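Local coordinates for RegF protein (Neisseria gonorrhoeae, PDB 4HOJ) that binds glutathione and calcium ions and is a glutathione transferase homolog of the stringent starvation protein A family, at residues Glu100-Asn112 against Ala123-Ser135. Residues are numbered along the deposited sequence; the frame is centred on the assembly and turned at random.
Sequences EKELFNHVQVLEN and AREAIGNGLTMLS
His106 sets its CG anti to the carbonyl carbon, beside the backbone N (chi1 -58°), which swings the imidazole against Ala126 CB; the like torsion of Ile127 (chi1 -68°) brings its CG1 to 3.5 Å from His106 CB. They join two neighbouring helices of the all-helical C-terminal domain of the glutathione transferase fold: helix 104-111 and residues 123-134 of helix 117-134 run roughly antiparallel, their axes coming to 8.9 Å at closest approach. No hydrogen bond crosses between the segments, and the contact rests on apolar carbons and one ring face. The small alanines Ala123 and Ala126, both pointing toward the histidine's helix, are consistent with this close approach: Ala123 CB lies 3.5 Å from His106 O and also meets the side chains of Val109 and Leu110. Ile127 reaches between its neighbours, its CD1 meeting Leu110 CD1 tip to tip at 3.8 Å, and its side chain crosses that of Val107 at about a right angle, CD1 near CG2. Beyond this pair, Leu159 of helix 151-161 packs on both Val107 and Ile127, while Pro13, of the glutathione pocket, touches Val107 and so links the contact to the N-terminal domain. Leu110 CD2 also lies against Arg124 NH2, the two side chains crossing; Arg124 bends at chi3 and gives its NE to the carbonyl of Tyr166. At the other end, where the chain breaks from helix 86-102 into 104-111, Leu103 takes the N-cap position. Its CD1 rests 3.9 Å from Leu131 CD2 and points end-on at Leu134 CD1, while CD2 lies over the backbone of Gly130, 4.3 Å from its CA. The imidazole of His106 is held between Asn105 ND2, near the rim of one face, and Ala126 on the opposite face, whose CB makes a CH-pi contact 3.5 Å from the ring centroid, 15° off the normal.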
ATOM      1  N   GLU A 100      -5.739  -5.394   3.127  1.00  9.46           N
ATOM      2  CA  GLU A 100      -6.282  -4.711   1.974  1.00 10.35           C
ATOM      3  C   GLU A 100      -6.513  -5.662   0.873  1.00 10.48           C
ATOM      4  O   GLU A 100      -7.525  -5.593   0.157  1.00 13.55           O
ATOM      5  CB  GLU A 100      -5.426  -3.517   1.454  1.00 13.88           C
ATOM      6  CG  GLU A 100      -5.504  -2.130   2.152  1.00 15.75           C
ATOM      7  CD  GLU A 100      -6.885  -1.625   2.770  1.00 13.00           C
ATOM      8  OE1 GLU A 100      -7.490  -0.581   2.397  1.00 19.40           O
ATOM      9  OE2 GLU A 100      -7.252  -2.286   3.654  1.00 14.13           O
ATOM     10  N   LYS A 101      -5.575  -6.598   0.671  1.00 10.46           N
ATOM     11  CA  LYS A 101      -5.646  -7.495  -0.485  1.00 11.72           C
ATOM     12  C   LYS A 101      -6.568  -8.715  -0.276  1.00 11.51           C
ATOM     13  O   LYS A 101      -7.060  -9.275  -1.243  1.00 13.78           O
ATOM     14  CB  LYS A 101      -4.221  -7.990  -0.801  1.00 12.18           C
ATOM     15  CG  LYS A 101      -4.116  -9.035  -1.896  1.00 18.38           C
ATOM     16  CD  LYS A 101      -2.676  -9.167  -2.377  1.00 20.74           C
ATOM     17  CE  LYS A 101      -2.575 -10.279  -3.392  1.00 21.12           C
ATOM     18  NZ  LYS A 101      -1.253 -10.371  -4.064  1.00 25.83           N
ATOM     19  N   GLU A 102      -6.772  -9.099   0.987  1.00 11.07           N
ATOM     20  CA  GLU A 102      -7.467 -10.371   1.296  1.00 11.66           C
ATOM     21  C   GLU A 102      -8.772 -10.191   2.053  1.00 11.37           C
ATOM     22  O   GLU A 102      -9.562 -11.155   2.149  1.00 12.95           O
ATOM     23  CB  GLU A 102      -6.541 -11.276   2.120  1.00 12.09           C
ATOM     24  CG  GLU A 102      -5.230 -11.567   1.424  1.00 14.26           C
ATOM     25  CD  GLU A 102      -4.218 -12.235   2.323  1.00 23.09           C
ATOM     26  OE1 GLU A 102      -4.591 -12.731   3.397  1.00 29.67           O
ATOM     27  OE2 GLU A 102      -3.023 -12.216   1.952  1.00 23.04           O
ATOM     28  N   LEU A 103      -9.017  -9.025   2.625  1.00 10.63           N
ATOM     29  CA  LEU A 103     -10.290  -8.752   3.341  1.00 10.62           C
ATOM     30  C   LEU A 103     -11.020  -7.583   2.729  1.00 10.48           C
ATOM     31  O   LEU A 103     -12.203  -7.683   2.392  1.00 11.07           O
ATOM     32  CB  LEU A 103     -10.031  -8.473   4.818  1.00 10.96           C
ATOM     33  CG  LEU A 103      -9.566  -9.647   5.674  1.00 12.07           C
ATOM     34  CD1 LEU A 103      -9.231  -9.118   7.064  1.00 12.48           C
ATOM     35  CD2 LEU A 103     -10.652 -10.754   5.765  1.00 17.60           C
ATOM     36  N   PHE A 104     -10.331  -6.466   2.556  1.00 10.14           N
ATOM     37  CA  PHE A 104     -11.017  -5.236   2.145  1.00 10.37           C
ATOM     38  C   PHE A 104     -11.337  -5.207   0.668  1.00 10.92           C
ATOM     39  O   PHE A 104     -12.176  -4.414   0.236  1.00 11.46           O
ATOM     40  CB  PHE A 104     -10.321  -3.971   2.700  1.00 10.24           C
ATOM     41  CG  PHE A 104     -10.584  -3.802   4.168  1.00 10.17           C
ATOM     42  CD1 PHE A 104      -9.788  -4.455   5.116  1.00  9.82           C
ATOM     43  CD2 PHE A 104     -11.685  -3.075   4.625  1.00 10.75           C
ATOM     44  CE1 PHE A 104     -10.054  -4.369   6.441  1.00 10.07           C
ATOM     45  CE2 PHE A 104     -11.963  -2.931   5.987  1.00 11.03           C
ATOM     46  CZ  PHE A 104     -11.134  -3.604   6.905  1.00 10.69           C
ATOM     47  N   ASN A 105     -10.689  -6.067  -0.107  1.00 11.08           N
ATOM     48  CA  ASN A 105     -11.135  -6.248  -1.506  1.00 11.94           C
ATOM     49  C   ASN A 105     -12.565  -6.793  -1.510  1.00 12.31           C
ATOM     50  O   ASN A 105     -13.415  -6.352  -2.275  1.00 14.45           O
ATOM     51  CB  ASN A 105     -10.179  -7.185  -2.227  1.00 12.35           C
ATOM     52  CG  ASN A 105     -10.066  -8.538  -1.551  1.00 12.24           C
ATOM     53  OD1 ASN A 105      -9.998  -8.653  -0.321  1.00 11.60           O
ATOM     54  ND2 ASN A 105     -10.053  -9.623  -2.389  1.00 14.93           N
ATOM     55  N   HIS A 106     -12.854  -7.719  -0.606  1.00 12.06           N
ATOM     56  CA  HIS A 106     -14.222  -8.262  -0.489  1.00 12.61           C
ATOM     57  C   HIS A 106     -15.189  -7.232   0.061  1.00 12.58           C
ATOM     58  O   HIS A 106     -16.352  -7.182  -0.384  1.00 13.38           O
ATOM     59  CB  HIS A 106     -14.227  -9.522   0.394  1.00 13.02           C
ATOM     60  CG  HIS A 106     -13.323 -10.599  -0.133  1.00 13.22           C
ATOM     61  ND1 HIS A 106     -13.573 -11.267  -1.316  1.00 17.43           N
ATOM     62  CD2 HIS A 106     -12.171 -11.112   0.372  1.00 15.15           C
ATOM     63  CE1 HIS A 106     -12.579 -12.116  -1.539  1.00 17.41           C
ATOM     64  NE2 HIS A 106     -11.725 -12.053  -0.530  1.00 17.47           N
ATOM     65  N   VAL A 107     -14.718  -6.404   1.003  1.00 12.00           N
ATOM     66  CA  VAL A 107     -15.547  -5.299   1.519  1.00 12.32           C
ATOM     67  C   VAL A 107     -15.960  -4.389   0.361  1.00 13.04           C
ATOM     68  O   VAL A 107     -17.112  -3.987   0.285  1.00 13.84           O
ATOM     69  CB  VAL A 107     -14.758  -4.522   2.584  1.00 11.85           C
ATOM     70  CG1 VAL A 107     -15.486  -3.166   2.931  1.00 12.61           C
ATOM     71  CG2 VAL A 107     -14.571  -5.414   3.800  1.00 11.56           C
ATOM     72  N   GLN A 108     -15.040  -4.083  -0.560  1.00 13.02           N
ATOM     73  CA  GLN A 108     -15.455  -3.236  -1.684  1.00 14.11           C
ATOM     74  C   GLN A 108     -16.555  -3.837  -2.534  1.00 14.94           C
ATOM     75  O   GLN A 108     -17.394  -3.102  -3.081  1.00 16.08           O
ATOM     76  CB  GLN A 108     -14.238  -2.878  -2.568  1.00 14.51           C
ATOM     77  CG  GLN A 108     -13.240  -1.965  -1.801  1.00 15.82           C
ATOM     78  CD  GLN A 108     -11.999  -1.613  -2.609  1.00 20.26           C
ATOM     79  OE1 GLN A 108     -12.105  -0.997  -3.675  1.00 27.97           O
ATOM     80  NE2 GLN A 108     -10.840  -2.066  -2.156  1.00 33.57           N
ATOM     81  N   VAL A 109     -16.520  -5.167  -2.690  1.00 14.66           N
ATOM     82  CA  VAL A 109     -17.590  -5.857  -3.426  1.00 15.62           C
ATOM     83  C   VAL A 109     -18.945  -5.726  -2.702  1.00 15.97           C
ATOM     84  O   VAL A 109     -19.953  -5.421  -3.310  1.00 17.32           O
ATOM     85  CB  VAL A 109     -17.260  -7.355  -3.659  1.00 15.59           C
ATOM     86  CG1 VAL A 109     -18.435  -8.053  -4.373  1.00 18.50           C
ATOM     87  CG2 VAL A 109     -15.982  -7.536  -4.493  1.00 17.10           C
ATOM     88  N   LEU A 110     -18.950  -5.894  -1.376  1.00 15.26           N
ATOM     89  CA  LEU A 110     -20.171  -5.766  -0.593  1.00 15.82           C
ATOM     90  C   LEU A 110     -20.657  -4.345  -0.631  1.00 16.74           C
ATOM     91  O   LEU A 110     -21.854  -4.116  -0.487  1.00 18.53           O
ATOM     92  CB  LEU A 110     -19.898  -6.175   0.859  1.00 15.17           C
ATOM     93  CG  LEU A 110     -19.585  -7.663   1.032  1.00 16.30           C
ATOM     94  CD1 LEU A 110     -19.576  -8.034   2.486  1.00 18.18           C
ATOM     95  CD2 LEU A 110     -20.648  -8.489   0.309  1.00 25.00           C
ATOM     96  N   GLU A 111     -19.758  -3.374  -0.782  1.00 16.27           N
ATOM     97  CA  GLU A 111     -20.153  -1.964  -0.838  1.00 17.36           C
ATOM     98  C   GLU A 111     -20.601  -1.475  -2.209  1.00 19.83           C
ATOM     99  O   GLU A 111     -21.159  -0.380  -2.329  1.00 24.24           O
ATOM    100  CB  GLU A 111     -18.988  -1.063  -0.363  1.00 16.90           C
ATOM    101  CG  GLU A 111     -18.658  -1.133   1.174  1.00 16.12           C
ATOM    102  CD  GLU A 111     -19.785  -0.549   2.014  1.00 17.31           C
ATOM    103  OE1 GLU A 111     -20.386   0.441   1.628  1.00 19.84           O
ATOM    104  OE2 GLU A 111     -20.031  -1.139   3.063  1.00 17.00           O
ATOM    105  N   ASN A 112     -20.349  -2.288  -3.222  1.00 19.62           N
ATOM    106  CA  ASN A 112     -20.643  -1.916  -4.594  1.00 21.01           C
ATOM    107  C   ASN A 112     -22.103  -2.260  -4.922  1.00 23.80           C
ATOM    108  O   ASN A 112     -22.427  -3.439  -5.046  1.00 26.82           O
ATOM    109  CB  ASN A 112     -19.679  -2.667  -5.506  1.00 20.40           C
ATOM    110  CG  ASN A 112     -19.883  -2.348  -6.965  1.00 26.12           C
ATOM    111  OD1 ASN A 112     -20.711  -1.498  -7.329  1.00 28.04           O
ATOM    112  ND2 ASN A 112     -19.113  -3.025  -7.813  1.00 29.41           N
ATOM    113  N   ALA A 123     -17.988 -12.827  -1.640  1.00 23.94           N
ATOM    114  CA  ALA A 123     -17.255 -11.889  -0.778  1.00 21.66           C
ATOM    115  C   ALA A 123     -17.560 -12.081   0.694  1.00 20.19           C
ATOM    116  O   ALA A 123     -16.663 -12.040   1.529  1.00 19.09           O
ATOM    117  CB  ALA A 123     -17.506 -10.426  -1.198  1.00 20.81           C
ATOM    118  N   ARG A 124     -18.843 -12.237   1.023  1.00 20.38           N
ATOM    119  CA  ARG A 124     -19.282 -12.439   2.387  1.00 19.80           C
ATOM    120  C   ARG A 124     -18.666 -13.727   2.939  1.00 20.49           C
ATOM    121  O   ARG A 124     -18.148 -13.743   4.073  1.00 19.46           O
ATOM    122  CB  ARG A 124     -20.811 -12.513   2.341  1.00 23.82           C
ATOM    123  CG  ARG A 124     -21.571 -12.669   3.630  1.00 28.99           C
ATOM    124  CD  ARG A 124     -23.072 -12.541   3.329  1.00 21.60           C
ATOM    125  NE  ARG A 124     -23.425 -11.265   2.680  1.00 23.96           N
ATOM    126  CZ  ARG A 124     -23.951 -11.131   1.459  1.00 26.17           C
ATOM    127  NH1 ARG A 124     -24.217 -12.183   0.701  1.00 24.76           N
ATOM    128  NH2 ARG A 124     -24.218  -9.914   0.988  1.00 31.52           N
ATOM    129  N   GLU A 125     -18.680 -14.779   2.136  1.00 22.79           N
ATOM    130  CA  GLU A 125     -18.076 -16.028   2.530  1.00 24.46           C
ATOM    131  C   GLU A 125     -16.591 -15.872   2.788  1.00 23.78           C
ATOM    132  O   GLU A 125     -16.058 -16.372   3.789  1.00 23.95           O
ATOM    133  CB  GLU A 125     -18.277 -17.011   1.387  1.00 27.29           C
ATOM    134  CG  GLU A 125     -17.718 -18.392   1.631  1.00 40.61           C
ATOM    135  CD  GLU A 125     -18.744 -19.302   2.274  1.00 47.68           C
ATOM    136  OE1 GLU A 125     -19.667 -18.764   2.935  1.00 49.31           O
ATOM    137  OE2 GLU A 125     -18.637 -20.538   2.105  1.00 53.68           O
ATOM    138  N   ALA A 126     -15.909 -15.180   1.881  1.00 23.34           N
ATOM    139  CA  ALA A 126     -14.455 -15.028   2.029  1.00 23.09           C
ATOM    140  C   ALA A 126     -14.069 -14.219   3.244  1.00 20.62           C
ATOM    141  O   ALA A 126     -13.078 -14.493   3.890  1.00 20.75           O
ATOM    142  CB  ALA A 126     -13.833 -14.441   0.754  1.00 23.57           C
ATOM    143  N   ILE A 127     -14.882 -13.236   3.589  1.00 18.64           N
ATOM    144  CA  ILE A 127     -14.582 -12.454   4.784  1.00 16.47           C
ATOM    145  C   ILE A 127     -14.758 -13.301   6.033  1.00 17.69           C
ATOM    146  O   ILE A 127     -13.886 -13.274   6.894  1.00 16.26           O
ATOM    147  CB  ILE A 127     -15.476 -11.197   4.864  1.00 15.09           C
ATOM    148  CG1 ILE A 127     -15.098 -10.215   3.737  1.00 16.03           C
ATOM    149  CG2 ILE A 127     -15.408 -10.570   6.281  1.00 15.39           C
ATOM    150  CD1 ILE A 127     -16.111  -9.056   3.572  1.00 16.69           C
ATOM    151  N   GLY A 128     -15.824 -14.100   6.100  1.00 18.18           N
ATOM    152  CA  GLY A 128     -16.007 -14.933   7.272  1.00 19.05           C
ATOM    153  C   GLY A 128     -14.871 -15.924   7.413  1.00 21.09           C
ATOM    154  O   GLY A 128     -14.382 -16.165   8.510  1.00 21.16           O
ATOM    155  N   ASN A 129     -14.450 -16.508   6.307  1.00 22.70           N
ATOM    156  CA  ASN A 129     -13.398 -17.515   6.356  1.00 25.11           C
ATOM    157  C   ASN A 129     -12.067 -16.881   6.767  1.00 23.85           C
ATOM    158  O   ASN A 129     -11.317 -17.445   7.592  1.00 25.04           O
ATOM    159  CB  ASN A 129     -13.290 -18.190   5.006  1.00 27.52           C
ATOM    160  CG  ASN A 129     -14.447 -19.132   4.737  1.00 41.00           C
ATOM    161  OD1 ASN A 129     -15.033 -19.706   5.669  1.00 46.53           O
ATOM    162  ND2 ASN A 129     -14.797 -19.288   3.461  1.00 41.21           N
ATOM    163  N   GLY A 130     -11.766 -15.732   6.173  1.00 21.83           N
ATOM    164  CA  GLY A 130     -10.549 -14.991   6.462  1.00 21.38           C
ATOM    165  C   GLY A 130     -10.446 -14.549   7.905  1.00 20.19           C
ATOM    166  O   GLY A 130      -9.383 -14.706   8.537  1.00 22.88           O
ATOM    167  N   LEU A 131     -11.521 -13.988   8.434  1.00 17.35           N
ATOM    168  CA  LEU A 131     -11.528 -13.537   9.815  1.00 19.30           C
ATOM    169  C   LEU A 131     -11.424 -14.727  10.757  1.00 23.14           C
ATOM    170  O   LEU A 131     -10.767 -14.620  11.796  1.00 22.81           O
ATOM    171  CB  LEU A 131     -12.786 -12.710  10.113  1.00 17.12           C
ATOM    172  CG  LEU A 131     -12.784 -11.334   9.424  1.00 16.31           C
ATOM    173  CD1 LEU A 131     -14.106 -10.588   9.658  1.00 16.74           C
ATOM    174  CD2 LEU A 131     -11.634 -10.429   9.818  1.00 16.05           C
ATOM    175  N   THR A 132     -12.077 -15.843  10.420  1.00 19.96           N
ATOM    176  CA  THR A 132     -12.032 -17.033  11.266  1.00 22.57           C
ATOM    177  C   THR A 132     -10.590 -17.505  11.357  1.00 29.08           C
ATOM    178  O   THR A 132     -10.116 -17.885  12.425  1.00 29.57           O
ATOM    179  CB  THR A 132     -12.985 -18.148  10.764  1.00 25.23           C
ATOM    180  OG1 THR A 132     -14.331 -17.644  10.809  1.00 27.16           O
ATOM    181  CG2 THR A 132     -12.880 -19.388  11.654  1.00 28.56           C
ATOM    182  N   MET A 133      -9.867 -17.452  10.249  1.00 27.04           N
ATOM    183  CA  MET A 133      -8.520 -17.982  10.283  1.00 31.63           C
ATOM    184  C   MET A 133      -7.579 -17.061  11.030  1.00 27.98           C
ATOM    185  O   MET A 133      -6.625 -17.535  11.652  1.00 35.16           O
ATOM    186  CB  MET A 133      -8.001 -18.298   8.883  1.00 34.46           C
ATOM    187  CG  MET A 133      -8.837 -19.357   8.196  1.00 43.07           C
ATOM    188  SD  MET A 133      -8.362 -19.547   6.478  1.00 65.34           S
ATOM    189  CE  MET A 133      -6.588 -19.588   6.653  1.00 47.33           C
ATOM    190  N   LEU A 134      -7.853 -15.762  10.955  1.00 26.53           N
ATOM    191  CA  LEU A 134      -7.074 -14.755  11.651  1.00 21.39           C
ATOM    192  C   LEU A 134      -7.320 -14.725  13.156  1.00 23.51           C
ATOM    193  O   LEU A 134      -6.487 -14.252  13.902  1.00 25.56           O
ATOM    194  CB  LEU A 134      -7.304 -13.378  11.018  1.00 30.69           C
ATOM    195  CG  LEU A 134      -6.694 -13.345   9.611  1.00 39.98           C
ATOM    196  CD1 LEU A 134      -7.145 -12.104   8.879  1.00 42.06           C
ATOM    197  CD2 LEU A 134      -5.155 -13.445   9.652  1.00 42.79           C
ATOM    198  N   SER A 135      -8.456 -15.257  13.594  1.00 27.65           N
ATOM    199  CA  SER A 135      -8.837 -15.127  14.992  1.00 30.46           C
ATOM    200  C   SER A 135      -7.784 -15.575  16.029  1.00 30.71           C
ATOM    201  O   SER A 135      -7.550 -14.862  17.003  1.00 33.52           O
ATOM    202  CB  SER A 135     -10.215 -15.753  15.256  1.00 28.87           C
ATOM    203  OG  SER A 135     -10.470 -15.757  16.656  1.00 31.89           O
TER